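Local coordinates for protein probable aminotransferase (Pseudomonas aeruginosa, PDB 5YKR) that is a probable class-III aminotransferase, a pyridoxal-phosphate enzyme of two identical subunits in which the cofactor is covalently attached to the chain, at residues R11-F16 and N406-A411; E371-P376 and L448-L453; G383-Y388 and P426-A431; L389-A394 and H402-G407. One frame throughout, in Å; residues are numbered along the deposited sequence.

Interaction 1 of 4, residues R11-F16 and N406-A411; sequences RVETLF and NGLIEA
L408 pushes its isobutyl group against V12, E13 and F16, CG meeting V12 while CD1 is shared between the other two. CG lies 3.7 Å from V12 CG1, the two side chains sliding past each other in opposite directions. L408 CD1 goes to the phenyl ring instead, 3.6 Å from F16 CD2, and also brushes the carboxylate of E13, whose OE1 lies 3.9 Å from it. F16 serves a second partner with the far end of its ring: CZ is 3.7 Å from A411 CB, about one helical turn beyond L408. F16 CG stands anti to the backbone N (chi1 -173°), and the ring beyond it meets L408 through CD2 and A411 through CZ and CE1. I409 joins in weakly, its CG1 touching V12 CG2.

This is helix-on-helix packing, consistent with the small domain of a fold-type I aminotransferase, to which N- and C-terminal parts of the chain contribute: the N-terminal helix 9-26 lies on helix 407-418, with local axes 9.7 Å apart and 44° from parallel. V12 and F16, four residues apart, form one row; L408 and A411 form the facing one.

The start of the second helix is fixed by N406, the N-cap. Its OD1 accepts from I409 N at 2.9 Å, an almost straight bond in the carbonyl plane. At the same turn N406 N donates to E410 OE2 from above the carboxylate plane. Behind the contact, L15 and V12 reach helix 439-456, while F16 and A411 pack on P316 and G317 of the second subunit.

Interaction 2 of 4, residues E371-P376 and L448-L453; sequences EELRLP and LLRDCL
L373 lies over the guanidinium of R450, its CD2 placed 3.8 Å above the centre of that flat group. The edge of the same guanidinium is held by E372: its OE2 sits near the guanidinium plane and accepts from R450 NH2 at 2.9 Å and from R450 NE at 3.2 Å. One oxygen thus takes both nitrogens in a side-on salt bridge, NH2 approaching nearly in line with the C-O bond and NE from well above the carboxylate plane. The two planes stand 75° apart, so this is not the coplanar two-oxygen pairing. The arginine chain bends at chi2 (61°), which sets CD aside from a straight continuation. E372 is exposed, so the ion pair lies at the surface end of the contact.

Inward of it the contact becomes apolar. L373 CD1 packs 3.6 Å from L453 CB, and L375 CD1 follows at 4.0 Å from L453 CD1, so L453 receives two leucines from either side of R374. That residue, with positive phi (60°), closes helix 349-372 in a Schellman motif; L373 and L375 both point toward the segment that carries L453.

L375 also touches L370 of helix 349-372, and L453 rests on T369 and on W377, which leads into strand 378-382. The C-terminal helix 439-456 therefore lies between helix 349-372, met here and through L449 on V366, and helix 407-418, where C452 touches L413 and Y416.

Interaction 3 of 4, residues G383-Y388 and P426-A431; sequences GARVEY and PFHNMA
V386 and A431 form a hydrogen-bonded antiparallel pair that joins strand 385-389 to the short edge strand 430-432 of a three-stranded antiparallel sheet. V386 N donates to A431 O at 2.9 Å, and A431 N returns the bond to V386 O at 2.8 Å. E387 and M430 make the neighbouring non-hydrogen-bonded pair, after which Y388 N reaches the O atom of N429, the residue just before the second strand, at 3.2 Å. M430 CA adds a CA-H...O contact to V386 O.

A side chain supplies one further backbone bond. The carboxylate at the end of the extended E387 side chain takes N429 N on OE2 at 3.1 Å, from 56° above its plane.

Two waters fill in the polar network. One donates to both V386 O and N429 O; the other donates to E387 OE2 and Y388 O while accepting from N429 ND2.

Packing occupies both sheet faces. On the side of E387 and M430, the thioether of M430 lies over the guanidinium of R385, SD 3.8 Å above its centre. M430 CG stands between the backbone N and the carbonyl carbon (chi1 79°), which turns it toward that group. R385 NH1 is bonded to S85. V386 and A431, on the other side, face helix 349-372 through A359 and L362. Y388 offers N429 a CH-pi contact: N429 CB sits 4.0 Å from the ring centroid, 19° off its normal.

Interaction 4 of 4, residues L389-A394 and H402-G407; sequences LFMTHA and HHARNG
F390 N donates to A404 O at 3.0 Å, the one hydrogen bond that ties the chain leaving strand 385-389 to the loop ahead of helix 407-418. It lies in the carbonyl plane, on a lone pair of A404 O. Turns present both ends: F390 is the centre of an inverse gamma turn, closed by a weak bond from M391 N to L389 O, and A404 occupies the third position of a type I beta turn from H402 to R405.

Apolar packing lies beside this bond. A404 CB meets the thioether of M391, 3.7 Å from SD, and L389 CD2 lies a little farther away on the same methyl. M391 CG stands between its backbone N and carbonyl carbon (chi1 59°), and CG as well as SD touches the alanine. L389 CD2 also rests 3.6 Å from R405 CD, the two side chains crossing at about a right angle.

N406 N lies near the plane of the F390 ring, 3.9 Å from CE2; A404 O comes closer, 3.4 Å from F390 CD2. The ring also meets W377 and packs on I409 and E410.

The R405 side chain touches L389 with its methylenes. Bends at chi2 and chi3 fold its chain, and the guanidinium forms a salt bridge with E410 and a hydrogen bond to F427 O. Across the two segments the contact is therefore uncharged: one backbone bond joins them, with apolar contacts on A404 CB and R405 CD beside it, leaving the arginine's charge to be answered by its neighbours.

Interaction 3 is the core of the set, every touching residue buried and its strands joined by backbone bonds, water bridges and a buried arginine. Interaction 4 continues strand 385-389 outward with one backbone bond. Interactions 1 and 2 lie farther from the chain centre and rely on side chains: almost wholly apolar in interaction 1, with no hydrogen bond between the helices, apolar plus a surface salt bridge in interaction 2. Helix 407-418 and the residues leading into it serve both 1 and 4, and L15 of interaction 1 touches C452 of interaction 2. R405 of interaction 4 reaches both E410 of interaction 1 and F427 of interaction 3. Interactions 1 and 3 both touch the second subunit.

Interaction 1 of 4, residues R11-F16 and N406-A411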
# COMPACT_ATOMS: atom_id res chain seq x y z
N ARG A 11 23.19 -11.12 -33.70
CA ARG A 11 22.06 -11.98 -34.05
C ARG A 11 20.91 -11.70 -33.10
O ARG A 11 19.75 -11.68 -33.54
CB ARG A 11 22.46 -13.49 -34.02
CG ARG A 11 23.26 -13.97 -35.25
CD ARG A 11 23.10 -15.49 -35.45
NE ARG A 11 24.15 -16.03 -36.32
CZ ARG A 11 25.45 -16.18 -35.97
NH1 ARG A 11 25.87 -15.87 -34.75
NH2 ARG A 11 26.33 -16.64 -36.85
N VAL A 12 21.22 -11.47 -31.82
CA VAL A 12 20.16 -11.10 -30.85
C VAL A 12 19.49 -9.81 -31.27
O VAL A 12 18.26 -9.70 -31.30
CB VAL A 12 20.71 -10.98 -29.40
CG1 VAL A 12 19.60 -10.59 -28.44
CG2 VAL A 12 21.35 -12.28 -28.91
N GLU A 13 20.29 -8.80 -31.58
CA GLU A 13 19.73 -7.52 -32.00
C GLU A 13 18.87 -7.66 -33.27
O GLU A 13 17.79 -7.08 -33.37
CB GLU A 13 20.88 -6.52 -32.25
CG GLU A 13 20.49 -5.24 -32.97
CD GLU A 13 19.81 -4.26 -32.06
OE1 GLU A 13 19.43 -4.64 -30.93
OE2 GLU A 13 19.62 -3.13 -32.49
N THR A 14 19.34 -8.46 -34.24
CA THR A 14 18.60 -8.68 -35.48
C THR A 14 17.23 -9.34 -35.21
O THR A 14 16.20 -8.90 -35.72
CB THR A 14 19.42 -9.54 -36.47
OG1 THR A 14 20.60 -8.80 -36.80
CG2 THR A 14 18.65 -9.84 -37.75
N LEU A 15 17.24 -10.39 -34.42
CA LEU A 15 16.00 -11.07 -34.05
C LEU A 15 15.10 -10.16 -33.28
O LEU A 15 13.92 -10.13 -33.54
CB LEU A 15 16.31 -12.35 -33.24
CG LEU A 15 15.07 -13.17 -32.85
CD1 LEU A 15 14.26 -13.52 -34.06
CD2 LEU A 15 15.47 -14.39 -32.05
N PHE A 16 15.67 -9.38 -32.36
CA PHE A 16 14.87 -8.49 -31.53
C PHE A 16 14.17 -7.46 -32.39
O PHE A 16 13.00 -7.22 -32.22
CB PHE A 16 15.72 -7.85 -30.45
CG PHE A 16 14.95 -7.02 -29.43
CD1 PHE A 16 13.80 -7.51 -28.84
CD2 PHE A 16 15.44 -5.78 -29.00
CE1 PHE A 16 13.12 -6.74 -27.89
CE2 PHE A 16 14.75 -5.03 -28.06
CZ PHE A 16 13.61 -5.52 -27.50
N ASN A 406 21.15 -9.60 -18.55
CA ASN A 406 21.39 -8.81 -19.74
C ASN A 406 20.08 -8.38 -20.34
O ASN A 406 19.25 -9.23 -20.71
CB ASN A 406 22.20 -9.59 -20.78
CG ASN A 406 22.51 -8.75 -22.01
OD1 ASN A 406 21.74 -8.71 -23.01
ND2 ASN A 406 23.61 -7.97 -21.91
N GLY A 407 19.88 -7.06 -20.44
CA GLY A 407 18.61 -6.51 -20.87
C GLY A 407 18.17 -6.92 -22.26
O GLY A 407 16.98 -7.23 -22.51
N LEU A 408 19.12 -6.93 -23.18
CA LEU A 408 18.82 -7.21 -24.57
C LEU A 408 18.44 -8.68 -24.80
O LEU A 408 17.43 -8.97 -25.46
CB LEU A 408 19.99 -6.82 -25.47
CG LEU A 408 19.84 -7.21 -26.94
CD1 LEU A 408 18.63 -6.57 -27.59
CD2 LEU A 408 21.06 -6.86 -27.76
N ILE A 409 19.22 -9.60 -24.24
CA ILE A 409 18.93 -11.03 -24.40
C ILE A 409 17.58 -11.32 -23.74
O ILE A 409 16.70 -11.98 -24.32
CB ILE A 409 20.03 -11.93 -23.84
CG1 ILE A 409 21.33 -11.74 -24.63
CG2 ILE A 409 19.56 -13.37 -23.82
CD1 ILE A 409 22.56 -12.31 -23.92
N GLU A 410 17.39 -10.79 -22.52
CA GLU A 410 16.12 -10.97 -21.82
C GLU A 410 14.91 -10.46 -22.60
O GLU A 410 13.91 -11.17 -22.76
CB GLU A 410 16.20 -10.34 -20.45
CG GLU A 410 17.15 -11.07 -19.52
CD GLU A 410 17.44 -10.32 -18.22
OE1 GLU A 410 16.58 -9.57 -17.73
OE2 GLU A 410 18.53 -10.57 -17.66
N ALA A 411 15.02 -9.25 -23.15
CA ALA A 411 13.93 -8.70 -23.93
C ALA A 411 13.63 -9.54 -25.17
O ALA A 411 12.48 -9.78 -25.49
CB ALA A 411 14.22 -7.26 -24.30

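Interaction 2 of 4, residues E371-P376 and L448-L453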
# COMPACT_ATOMS: atom_id res chain seq x y z
N GLU A 371 21.64 -27.69 -22.00
CA GLU A 371 22.66 -28.72 -22.16
C GLU A 371 22.91 -29.03 -23.64
O GLU A 371 24.06 -29.09 -24.10
CB GLU A 371 22.29 -29.97 -21.37
CG GLU A 371 22.42 -29.79 -19.86
CD GLU A 371 21.90 -30.98 -19.05
OE1 GLU A 371 21.33 -31.92 -19.66
OE2 GLU A 371 22.04 -30.97 -17.80
N GLU A 372 21.85 -29.18 -24.41
CA GLU A 372 21.96 -29.53 -25.81
C GLU A 372 22.69 -28.46 -26.60
O GLU A 372 23.55 -28.76 -27.42
CB GLU A 372 20.57 -29.72 -26.40
CG GLU A 372 20.54 -29.98 -27.88
CD GLU A 372 19.14 -30.15 -28.41
OE1 GLU A 372 18.34 -30.86 -27.76
OE2 GLU A 372 18.85 -29.60 -29.50
N LEU A 373 22.36 -27.19 -26.32
CA LEU A 373 22.96 -26.07 -27.02
C LEU A 373 24.29 -25.62 -26.42
O LEU A 373 24.89 -24.65 -26.92
CB LEU A 373 21.97 -24.91 -27.06
CG LEU A 373 20.63 -25.19 -27.77
CD1 LEU A 373 19.74 -23.96 -27.71
CD2 LEU A 373 20.83 -25.63 -29.23
N ARG A 374 24.74 -26.28 -25.36
CA ARG A 374 26.04 -26.02 -24.71
C ARG A 374 26.14 -24.59 -24.21
O ARG A 374 27.20 -23.97 -24.18
CB ARG A 374 27.21 -26.41 -25.64
CG ARG A 374 27.16 -27.87 -26.09
CD ARG A 374 28.45 -28.25 -26.81
NE ARG A 374 28.39 -29.65 -27.22
CZ ARG A 374 29.17 -30.25 -28.10
NH1 ARG A 374 30.19 -29.60 -28.67
NH2 ARG A 374 28.95 -31.52 -28.39
N LEU A 375 25.01 -24.05 -23.77
CA LEU A 375 25.01 -22.67 -23.30
C LEU A 375 25.61 -22.61 -21.90
O LEU A 375 25.30 -23.45 -21.06
CB LEU A 375 23.60 -22.09 -23.31
CG LEU A 375 23.04 -21.75 -24.66
CD1 LEU A 375 21.52 -21.60 -24.56
CD2 LEU A 375 23.67 -20.49 -25.21
N PRO A 376 26.37 -21.54 -21.59
CA PRO A 376 26.96 -21.37 -20.27
C PRO A 376 25.95 -20.75 -19.31
O PRO A 376 26.20 -19.71 -18.68
CB PRO A 376 28.13 -20.41 -20.56
CG PRO A 376 27.64 -19.54 -21.68
CD PRO A 376 26.81 -20.47 -22.52
N LEU A 448 9.01 -23.09 -27.72
CA LEU A 448 9.30 -21.73 -28.16
C LEU A 448 10.68 -21.23 -27.69
O LEU A 448 11.38 -20.56 -28.44
CB LEU A 448 8.22 -20.76 -27.65
CG LEU A 448 6.85 -21.00 -28.27
CD1 LEU A 448 5.89 -19.97 -27.71
CD2 LEU A 448 6.86 -20.91 -29.79
N LEU A 449 11.04 -21.57 -26.46
CA LEU A 449 12.36 -21.19 -25.95
C LEU A 449 13.46 -21.86 -26.77
O LEU A 449 14.48 -21.22 -27.13
CB LEU A 449 12.49 -21.49 -24.46
CG LEU A 449 13.86 -21.17 -23.83
CD1 LEU A 449 14.18 -19.68 -23.90
CD2 LEU A 449 13.85 -21.63 -22.39
N ARG A 450 13.27 -23.15 -27.05
CA ARG A 450 14.23 -23.89 -27.86
C ARG A 450 14.35 -23.33 -29.25
O ARG A 450 15.48 -23.18 -29.77
CB ARG A 450 13.83 -25.35 -27.91
CG ARG A 450 14.72 -26.21 -28.82
CD ARG A 450 16.18 -26.25 -28.37
NE ARG A 450 16.98 -27.03 -29.32
CZ ARG A 450 17.38 -26.62 -30.52
NH1 ARG A 450 17.08 -25.43 -31.01
NH2 ARG A 450 18.10 -27.45 -31.27
N ASP A 451 13.21 -22.97 -29.86
CA ASP A 451 13.21 -22.34 -31.16
C ASP A 451 13.98 -21.00 -31.15
O ASP A 451 14.75 -20.73 -32.07
CB ASP A 451 11.81 -22.09 -31.71
CG ASP A 451 11.07 -23.36 -32.09
OD1 ASP A 451 11.67 -24.47 -32.12
OD2 ASP A 451 9.85 -23.23 -32.35
N CYS A 452 13.70 -20.18 -30.15
CA CYS A 452 14.33 -18.86 -30.07
C CYS A 452 15.85 -18.99 -29.96
O CYS A 452 16.60 -18.34 -30.70
CB CYS A 452 13.78 -18.09 -28.87
SG CYS A 452 14.39 -16.41 -28.75
N LEU A 453 16.29 -19.82 -29.02
CA LEU A 453 17.71 -20.01 -28.80
C LEU A 453 18.38 -20.64 -30.01
O LEU A 453 19.51 -20.25 -30.35
CB LEU A 453 17.99 -20.81 -27.54
CG LEU A 453 17.61 -20.11 -26.25
CD1 LEU A 453 17.64 -21.06 -25.07
CD2 LEU A 453 18.53 -18.95 -26.01

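Interaction 3 of 4, residues G383-Y388 and P426-A431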
# COMPACT_ATOMS: atom_id res chain seq x y z
N GLY A 383 10.02 -25.04 -5.91
CA GLY A 383 8.62 -25.38 -5.97
C GLY A 383 7.99 -25.08 -7.32
O GLY A 383 8.38 -25.67 -8.33
N ALA A 384 7.04 -24.16 -7.34
CA ALA A 384 6.31 -23.76 -8.53
C ALA A 384 7.02 -22.75 -9.42
O ALA A 384 6.49 -22.41 -10.50
CB ALA A 384 4.96 -23.20 -8.13
N ARG A 385 8.19 -22.24 -8.99
CA ARG A 385 8.83 -21.12 -9.65
C ARG A 385 10.18 -21.56 -10.23
O ARG A 385 10.97 -22.17 -9.52
CB ARG A 385 9.03 -19.99 -8.60
CG ARG A 385 9.49 -18.66 -9.12
CD ARG A 385 9.76 -17.71 -7.96
NE ARG A 385 10.02 -16.38 -8.50
CZ ARG A 385 9.07 -15.45 -8.78
NH1 ARG A 385 7.79 -15.67 -8.50
NH2 ARG A 385 9.41 -14.36 -9.40
N VAL A 386 10.40 -21.28 -11.53
CA VAL A 386 11.59 -21.77 -12.26
C VAL A 386 12.29 -20.57 -12.92
O VAL A 386 11.63 -19.77 -13.59
CB VAL A 386 11.16 -22.75 -13.38
CG1 VAL A 386 12.34 -23.26 -14.21
CG2 VAL A 386 10.40 -23.94 -12.76
N GLU A 387 13.62 -20.46 -12.75
CA GLU A 387 14.33 -19.33 -13.38
C GLU A 387 15.71 -19.76 -13.83
O GLU A 387 16.41 -20.44 -13.09
CB GLU A 387 14.42 -18.16 -12.39
CG GLU A 387 15.11 -16.91 -12.92
CD GLU A 387 14.66 -15.62 -12.26
OE1 GLU A 387 13.99 -15.71 -11.19
OE2 GLU A 387 15.03 -14.52 -12.78
N TYR A 388 16.10 -19.25 -15.00
CA TYR A 388 17.45 -19.45 -15.49
C TYR A 388 18.29 -18.14 -15.39
O TYR A 388 17.75 -17.01 -15.23
CB TYR A 388 17.48 -20.04 -16.88
CG TYR A 388 16.60 -19.38 -17.88
CD1 TYR A 388 17.08 -18.32 -18.70
CD2 TYR A 388 15.29 -19.79 -18.08
CE1 TYR A 388 16.26 -17.70 -19.61
CE2 TYR A 388 14.47 -19.19 -19.03
CZ TYR A 388 14.98 -18.18 -19.81
OH TYR A 388 14.23 -17.53 -20.74
N PRO A 426 8.23 -9.57 -17.25
CA PRO A 426 9.38 -8.94 -17.90
C PRO A 426 10.52 -8.72 -16.98
O PRO A 426 11.61 -8.43 -17.46
CB PRO A 426 8.83 -7.63 -18.42
CG PRO A 426 7.63 -7.36 -17.64
CD PRO A 426 7.06 -8.70 -17.24
N PHE A 427 10.32 -8.86 -15.68
CA PHE A 427 11.35 -8.46 -14.69
C PHE A 427 12.28 -9.57 -14.29
O PHE A 427 13.17 -9.36 -13.49
CB PHE A 427 10.69 -7.88 -13.43
CG PHE A 427 9.57 -6.95 -13.73
CD1 PHE A 427 9.77 -5.82 -14.46
CD2 PHE A 427 8.29 -7.22 -13.29
CE1 PHE A 427 8.69 -4.97 -14.78
CE2 PHE A 427 7.25 -6.40 -13.57
CZ PHE A 427 7.42 -5.29 -14.35
N HIS A 428 12.03 -10.78 -14.80
CA HIS A 428 12.79 -11.96 -14.37
C HIS A 428 12.97 -12.85 -15.60
O HIS A 428 12.30 -12.67 -16.59
CB HIS A 428 12.03 -12.74 -13.24
CG HIS A 428 11.72 -11.92 -12.02
ND1 HIS A 428 10.50 -11.32 -11.73
CD2 HIS A 428 12.55 -11.56 -11.03
CE1 HIS A 428 10.63 -10.63 -10.59
NE2 HIS A 428 11.85 -10.80 -10.13
N ASN A 429 13.75 -13.92 -15.49
CA ASN A 429 13.78 -14.99 -16.48
C ASN A 429 13.09 -16.21 -15.89
O ASN A 429 13.62 -17.35 -15.89
CB ASN A 429 15.23 -15.32 -16.87
CG ASN A 429 15.90 -14.14 -17.54
OD1 ASN A 429 15.46 -13.73 -18.64
ND2 ASN A 429 16.94 -13.56 -16.87
N MET A 430 11.90 -15.97 -15.32
CA MET A 430 11.19 -16.98 -14.53
C MET A 430 9.88 -17.36 -15.22
O MET A 430 9.34 -16.64 -16.02
CB MET A 430 10.91 -16.51 -13.06
CG MET A 430 9.72 -15.56 -12.87
SD MET A 430 8.21 -16.46 -12.47
CE MET A 430 7.07 -15.10 -12.24
N ALA A 431 9.39 -18.55 -14.84
CA ALA A 431 8.04 -19.01 -15.16
C ALA A 431 7.46 -19.58 -13.88
O ALA A 431 8.16 -20.26 -13.09
CB ALA A 431 8.08 -20.11 -16.22
O HOH W 1 12.20 -19.81 -16.53
O HOH W 2 17.51 -14.51 -14.07
O HOH W 3 14.65 -14.34 -20.83

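Interaction 4 of 4, residues L389-A394 and H402-G407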
# COMPACT_ATOMS: atom_id res chain seq x y z
N LEU A 389 19.60 -18.31 -15.42
CA LEU A 389 20.57 -17.23 -15.29
C LEU A 389 21.68 -17.51 -16.28
O LEU A 389 22.03 -18.69 -16.53
CB LEU A 389 21.17 -17.21 -13.87
CG LEU A 389 20.69 -16.27 -12.78
CD1 LEU A 389 21.41 -16.58 -11.48
CD2 LEU A 389 20.78 -14.78 -13.19
N PHE A 390 22.30 -16.44 -16.79
CA PHE A 390 23.31 -16.58 -17.86
C PHE A 390 24.72 -16.77 -17.27
O PHE A 390 25.64 -16.02 -17.58
CB PHE A 390 23.28 -15.38 -18.81
CG PHE A 390 21.91 -14.97 -19.29
CD1 PHE A 390 20.91 -15.90 -19.57
CD2 PHE A 390 21.63 -13.63 -19.50
CE1 PHE A 390 19.66 -15.49 -20.02
CE2 PHE A 390 20.39 -13.20 -19.97
CZ PHE A 390 19.41 -14.13 -20.21
N MET A 391 24.86 -17.80 -16.44
CA MET A 391 26.16 -18.22 -15.94
C MET A 391 26.13 -19.75 -15.74
O MET A 391 25.06 -20.38 -15.59
CB MET A 391 26.49 -17.48 -14.64
CG MET A 391 25.49 -17.70 -13.49
SD MET A 391 25.71 -16.66 -12.05
CE MET A 391 27.24 -17.35 -11.37
N THR A 392 27.31 -20.34 -15.76
CA THR A 392 27.38 -21.80 -15.78
C THR A 392 26.87 -22.51 -14.50
O THR A 392 26.28 -23.57 -14.56
CB THR A 392 28.83 -22.25 -16.09
OG1 THR A 392 29.11 -21.85 -17.42
CG2 THR A 392 28.96 -23.71 -16.04
N HIS A 393 27.12 -21.89 -13.36
CA HIS A 393 26.91 -22.51 -12.07
C HIS A 393 25.98 -21.60 -11.24
O HIS A 393 25.92 -20.42 -11.47
CB HIS A 393 28.24 -22.67 -11.33
CG HIS A 393 29.26 -23.51 -12.07
ND1 HIS A 393 29.14 -24.88 -12.20
CD2 HIS A 393 30.41 -23.16 -12.69
CE1 HIS A 393 30.18 -25.34 -12.88
NE2 HIS A 393 30.97 -24.32 -13.18
N ALA A 394 25.28 -22.18 -10.28
CA ALA A 394 24.48 -21.40 -9.38
C ALA A 394 25.34 -20.31 -8.71
O ALA A 394 26.45 -20.59 -8.24
CB ALA A 394 23.85 -22.28 -8.32
N HIS A 402 24.11 -10.89 -10.27
CA HIS A 402 23.84 -9.65 -11.01
C HIS A 402 24.56 -9.56 -12.35
O HIS A 402 24.02 -9.01 -13.33
CB HIS A 402 24.20 -8.46 -10.14
CG HIS A 402 23.82 -7.13 -10.71
ND1 HIS A 402 22.62 -6.52 -10.43
CD2 HIS A 402 24.52 -6.28 -11.47
CE1 HIS A 402 22.59 -5.34 -11.03
NE2 HIS A 402 23.72 -5.18 -11.69
N HIS A 403 25.76 -10.12 -12.42
CA HIS A 403 26.53 -10.10 -13.69
C HIS A 403 25.97 -10.99 -14.78
O HIS A 403 26.31 -10.83 -15.98
CB HIS A 403 27.95 -10.56 -13.44
CG HIS A 403 28.72 -9.64 -12.57
ND1 HIS A 403 29.21 -8.44 -13.04
CD2 HIS A 403 29.12 -9.74 -11.28
CE1 HIS A 403 29.84 -7.81 -12.06
NE2 HIS A 403 29.83 -8.59 -10.99
N ALA A 404 25.11 -11.91 -14.38
CA ALA A 404 24.51 -12.91 -15.30
C ALA A 404 23.12 -12.56 -15.83
O ALA A 404 22.30 -13.48 -16.17
CB ALA A 404 24.46 -14.21 -14.56
N ARG A 405 22.87 -11.24 -15.86
CA ARG A 405 21.65 -10.63 -16.36
C ARG A 405 22.05 -9.74 -17.56
O ARG A 405 23.15 -9.21 -17.62
CB ARG A 405 20.92 -9.85 -15.21
CG ARG A 405 20.43 -10.75 -14.03
CD ARG A 405 19.27 -11.72 -14.37
NE ARG A 405 18.14 -10.97 -14.88
CZ ARG A 405 17.10 -10.53 -14.16
NH1 ARG A 405 16.97 -10.85 -12.84
NH2 ARG A 405 16.15 -9.82 -14.75
N ASN A 406 21.15 -9.60 -18.55
CA ASN A 406 21.39 -8.81 -19.74
C ASN A 406 20.08 -8.38 -20.34
O ASN A 406 19.25 -9.23 -20.71
CB ASN A 406 22.20 -9.59 -20.78
CG ASN A 406 22.51 -8.75 -22.01
OD1 ASN A 406 21.74 -8.71 -23.01
ND2 ASN A 406 23.61 -7.97 -21.91
N GLY A 407 19.88 -7.06 -20.44
CA GLY A 407 18.61 -6.51 -20.87
C GLY A 407 18.17 -6.92 -22.26
O GLY A 407 16.98 -7.23 -22.51